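Local coordinates for protein NLP/P60 (Enterococcus faecium, PDB 6B8C) that cleaves peptidoglycan as a secreted NlpC/p60-family endopeptidase, generating muropeptides that enhance host immunity, at residues Asp94-Tyr105 with Phe134-Met142. Residues are numbered along the deposited sequence; the frame is centred on the assembly and turned at random.
Sequences DLLFWGSPGGTY and FAPDFAVSM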
loop_
_atom_site.group_PDB
_atom_site.type_symbol
_atom_site.label_atom_id
_atom_site.label_comp_id
_atom_site.label_asym_id
_atom_site.label_seq_id
_atom_site.Cartn_x
_atom_site.Cartn_y
_atom_site.Cartn_z
ATOM N N ASP A 94 6.399 2.155 -4.736
ATOM C CA ASP A 94 5.987 0.841 -5.204
ATOM C C ASP A 94 5.040 0.189 -4.201
ATOM O O ASP A 94 4.943 0.592 -3.041
ATOM C CB ASP A 94 7.200 -0.063 -5.437
ATOM C CG ASP A 94 8.059 0.400 -6.597
ATOM O OD1 ASP A 94 9.296 0.223 -6.534
ATOM O OD2 ASP A 94 7.498 0.954 -7.567
ATOM N N LEU A 95 4.334 -0.838 -4.662
ATOM C CA LEU A 95 3.410 -1.570 -3.809
ATOM C C LEU A 95 4.097 -2.816 -3.266
ATOM O O LEU A 95 4.922 -3.422 -3.947
ATOM C CB LEU A 95 2.141 -1.946 -4.577
ATOM C CG LEU A 95 1.184 -0.798 -4.921
ATOM C CD1 LEU A 95 0.077 -1.257 -5.858
ATOM C CD2 LEU A 95 0.590 -0.210 -3.653
ATOM N N LEU A 96 3.772 -3.182 -2.029
ATOM C CA LEU A 96 4.331 -4.359 -1.374
ATOM C C LEU A 96 3.189 -5.287 -0.990
ATOM O O LEU A 96 2.183 -4.833 -0.436
ATOM C CB LEU A 96 5.135 -3.975 -0.131
ATOM C CG LEU A 96 6.216 -2.913 -0.313
ATOM C CD1 LEU A 96 6.770 -2.491 1.033
ATOM C CD2 LEU A 96 7.328 -3.428 -1.210
ATOM N N PHE A 97 3.354 -6.580 -1.263
ATOM C CA PHE A 97 2.271 -7.548 -1.144
ATOM C C PHE A 97 2.686 -8.707 -0.252
ATOM O O PHE A 97 3.776 -9.273 -0.418
ATOM C CB PHE A 97 1.848 -8.070 -2.522
ATOM C CG PHE A 97 1.128 -7.052 -3.354
ATOM C CD1 PHE A 97 1.828 -6.203 -4.195
ATOM C CD2 PHE A 97 -0.251 -6.931 -3.281
ATOM C CE1 PHE A 97 1.165 -5.258 -4.956
ATOM C CE2 PHE A 97 -0.919 -5.991 -4.039
ATOM C CZ PHE A 97 -0.208 -5.152 -4.878
ATOM N N TRP A 98 1.810 -9.042 0.694
ATOM C CA TRP A 98 1.928 -10.235 1.516
ATOM C C TRP A 98 1.074 -11.343 0.923
ATOM O O TRP A 98 -0.061 -11.106 0.502
ATOM C CB TRP A 98 1.463 -9.967 2.948
ATOM C CG TRP A 98 2.411 -9.204 3.811
ATOM C CD1 TRP A 98 3.088 -9.679 4.892
ATOM C CD2 TRP A 98 2.766 -7.820 3.690
ATOM N NE1 TRP A 98 3.849 -8.683 5.451
ATOM C CE2 TRP A 98 3.669 -7.531 4.733
ATOM C CE3 TRP A 98 2.412 -6.801 2.804
ATOM C CZ2 TRP A 98 4.226 -6.266 4.910
ATOM C CZ3 TRP A 98 2.966 -5.546 2.981
ATOM C CH2 TRP A 98 3.863 -5.290 4.025
ATOM N N GLY A 99 1.607 -12.556 0.924
ATOM C CA GLY A 99 0.923 -13.694 0.346
ATOM C C GLY A 99 1.458 -14.031 -1.031
ATOM O O GLY A 99 2.329 -13.356 -1.588
ATOM N N SER A 100 0.914 -15.085 -1.581
ATOM C CA SER A 100 1.388 -15.500 -2.892
ATOM C C SER A 100 0.552 -14.853 -3.992
ATOM O O SER A 100 -0.614 -14.506 -3.770
ATOM C CB SER A 100 1.324 -17.019 -3.021
ATOM O OG SER A 100 0.013 -17.497 -2.779
ATOM N N PRO A 101 1.137 -14.660 -5.184
ATOM C CA PRO A 101 0.371 -14.087 -6.302
ATOM C C PRO A 101 -0.922 -14.845 -6.559
ATOM O O PRO A 101 -0.917 -16.067 -6.733
ATOM C CB PRO A 101 1.341 -14.185 -7.489
ATOM C CG PRO A 101 2.444 -15.103 -7.035
ATOM C CD PRO A 101 2.534 -14.929 -5.557
ATOM N N GLY A 102 -2.037 -14.119 -6.562
ATOM C CA GLY A 102 -3.357 -14.700 -6.598
ATOM C C GLY A 102 -4.023 -14.820 -5.245
ATOM O O GLY A 102 -5.256 -14.905 -5.180
ATOM N N GLY A 103 -3.242 -14.823 -4.169
ATOM C CA GLY A 103 -3.784 -14.963 -2.835
ATOM C C GLY A 103 -3.189 -13.974 -1.857
ATOM O O GLY A 103 -3.049 -14.280 -0.669
ATOM N N THR A 104 -2.821 -12.791 -2.345
ATOM C CA THR A 104 -2.319 -11.760 -1.452
ATOM C C THR A 104 -3.398 -11.357 -0.457
ATOM O O THR A 104 -4.577 -11.250 -0.803
ATOM C CB THR A 104 -1.850 -10.535 -2.233
ATOM O OG1 THR A 104 -2.901 -10.086 -3.097
ATOM C CG2 THR A 104 -0.612 -10.867 -3.051
ATOM N N TYR A 105 -2.986 -11.153 0.791
ATOM C CA TYR A 105 -3.901 -10.779 1.855
ATOM C C TYR A 105 -3.584 -9.416 2.455
ATOM O O TYR A 105 -4.320 -8.957 3.336
ATOM C CB TYR A 105 -3.900 -11.850 2.960
ATOM C CG TYR A 105 -2.539 -12.133 3.568
ATOM C CD1 TYR A 105 -2.063 -11.377 4.632
ATOM C CD2 TYR A 105 -1.737 -13.160 3.083
ATOM C CE1 TYR A 105 -0.824 -11.631 5.194
ATOM C CE2 TYR A 105 -0.493 -13.423 3.641
ATOM C CZ TYR A 105 -0.044 -12.653 4.697
ATOM O OH TYR A 105 1.188 -12.902 5.259
ATOM N N PHE A 134 7.320 -6.959 9.951
ATOM C CA PHE A 134 6.540 -7.907 9.158
ATOM C C PHE A 134 6.971 -7.753 7.708
ATOM O O PHE A 134 6.770 -6.694 7.107
ATOM C CB PHE A 134 5.037 -7.671 9.320
ATOM C CG PHE A 134 4.530 -7.952 10.706
ATOM C CD1 PHE A 134 4.320 -9.257 11.125
ATOM C CD2 PHE A 134 4.283 -6.921 11.594
ATOM C CE1 PHE A 134 3.868 -9.530 12.406
ATOM C CE2 PHE A 134 3.827 -7.185 12.879
ATOM C CZ PHE A 134 3.621 -8.495 13.283
ATOM N N ALA A 135 7.571 -8.804 7.150
ATOM C CA ALA A 135 8.193 -8.734 5.833
ATOM C C ALA A 135 7.172 -9.044 4.747
ATOM O O ALA A 135 6.479 -10.066 4.834
ATOM C CB ALA A 135 9.355 -9.708 5.729
ATOM N N PRO A 136 7.060 -8.211 3.717
ATOM C CA PRO A 136 6.174 -8.543 2.600
ATOM C C PRO A 136 6.779 -9.638 1.742
ATOM O O PRO A 136 7.980 -9.915 1.786
ATOM C CB PRO A 136 6.062 -7.226 1.829
ATOM C CG PRO A 136 7.340 -6.520 2.122
ATOM C CD PRO A 136 7.752 -6.926 3.516
ATOM N N ASP A 137 5.918 -10.271 0.950
ATOM C CA ASP A 137 6.346 -11.397 0.130
ATOM C C ASP A 137 6.903 -10.963 -1.223
ATOM O O ASP A 137 7.921 -11.506 -1.664
ATOM C CB ASP A 137 5.190 -12.384 -0.053
ATOM C CG ASP A 137 4.835 -13.109 1.237
ATOM O OD1 ASP A 137 5.712 -13.797 1.804
ATOM O OD2 ASP A 137 3.682 -12.977 1.698
ATOM N N PHE A 138 6.276 -10.004 -1.904
ATOM C CA PHE A 138 6.885 -9.475 -3.130
ATOM C C PHE A 138 6.503 -8.006 -3.280
ATOM O O PHE A 138 5.860 -7.424 -2.402
ATOM C CB PHE A 138 6.499 -10.314 -4.360
ATOM C CG PHE A 138 5.022 -10.370 -4.637
ATOM C CD1 PHE A 138 4.249 -11.404 -4.131
ATOM C CD2 PHE A 138 4.410 -9.407 -5.426
ATOM C CE1 PHE A 138 2.893 -11.467 -4.392
ATOM C CE2 PHE A 138 3.053 -9.464 -5.690
ATOM C CZ PHE A 138 2.295 -10.494 -5.172
ATOM N N ALA A 139 6.905 -7.393 -4.394
ATOM C CA ALA A 139 6.613 -5.992 -4.636
ATOM C C ALA A 139 6.181 -5.816 -6.083
ATOM O O ALA A 139 6.284 -6.728 -6.906
ATOM C CB ALA A 139 7.822 -5.103 -4.316
ATOM N N VAL A 140 5.698 -4.615 -6.386
ATOM C CA VAL A 140 5.160 -4.274 -7.695
ATOM C C VAL A 140 5.587 -2.850 -8.012
ATOM O O VAL A 140 5.286 -1.923 -7.249
ATOM C CB VAL A 140 3.626 -4.404 -7.746
ATOM C CG1 VAL A 140 3.080 -3.741 -8.991
ATOM C CG2 VAL A 140 3.214 -5.870 -7.710
ATOM N N SER A 141 6.314 -2.685 -9.116
ATOM C CA SER A 141 6.697 -1.371 -9.607
ATOM C C SER A 141 5.547 -0.752 -10.386
ATOM O O SER A 141 4.812 -1.446 -11.098
ATOM C CB SER A 141 7.936 -1.466 -10.499
ATOM O OG SER A 141 9.036 -2.032 -9.806
ATOM N N MET A 142 5.402 0.562 -10.249
ATOM C CA MET A 142 4.293 1.293 -10.843
ATOM C C MET A 142 4.796 2.374 -11.795
ATOM O O MET A 142 5.371 3.377 -11.365
ATOM C CB MET A 142 3.431 1.915 -9.744
ATOM C CG MET A 142 3.170 0.982 -8.569
ATOM S SD MET A 142 1.856 -0.208 -8.879
ATOM C CE MET A 142 0.460 0.896 -9.071
#
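F134 meets W98 through its backbone: its O lies at the edge of the indole, 3.4 Å from W98 CZ2, and takes a hydrogen bond from Y116 OH. P136 covers one face of the indole. Its CB sits almost on the normal of the six-membered ring, 3.5 Å from the centroid, a CH-pi contact. H106 and Y116 each meet the W98 ring edge-to-face. P136 CB also touches L96 CB.

At D137 the strand pairing begins with a classic beta bulge. D137 N and F138 N both bond to F97 O, at 2.7 Å and 3.0 Å. The F138 bond is the straighter, 162° at the hydrogen against 136°. F97 N returns a bond to F138 O. Strand 138-141 runs antiparallel to strand 95-98, between it and strand 83-85 in the six-stranded sheet of the NlpC/P60 domain.

F138 CG lies between its backbone N and carbonyl carbon (chi1 60°), which sets one ring face against F97 CB. The two phenyl planes are nearly parallel but slid apart. G99 O lies at the F138 ring edge, and T104 CG2 meets F138 CZ. A139 CB packs on L96 CD2, on the sheet face these two share. On the face of L95, F97, F138 and V140, V140 CG2 touches F97 CE1 at 3.5 Å. V140 and L95 exchange two backbone bonds. S141 CA lies 3.2 Å from D94 OD2. M142 N gives that oxygen a weak bond, while D94 OD1 accepts from K91 N. The bent M142 chain brings SD to 3.7 Å from L95 CD1, near Y63 of helix 55-67.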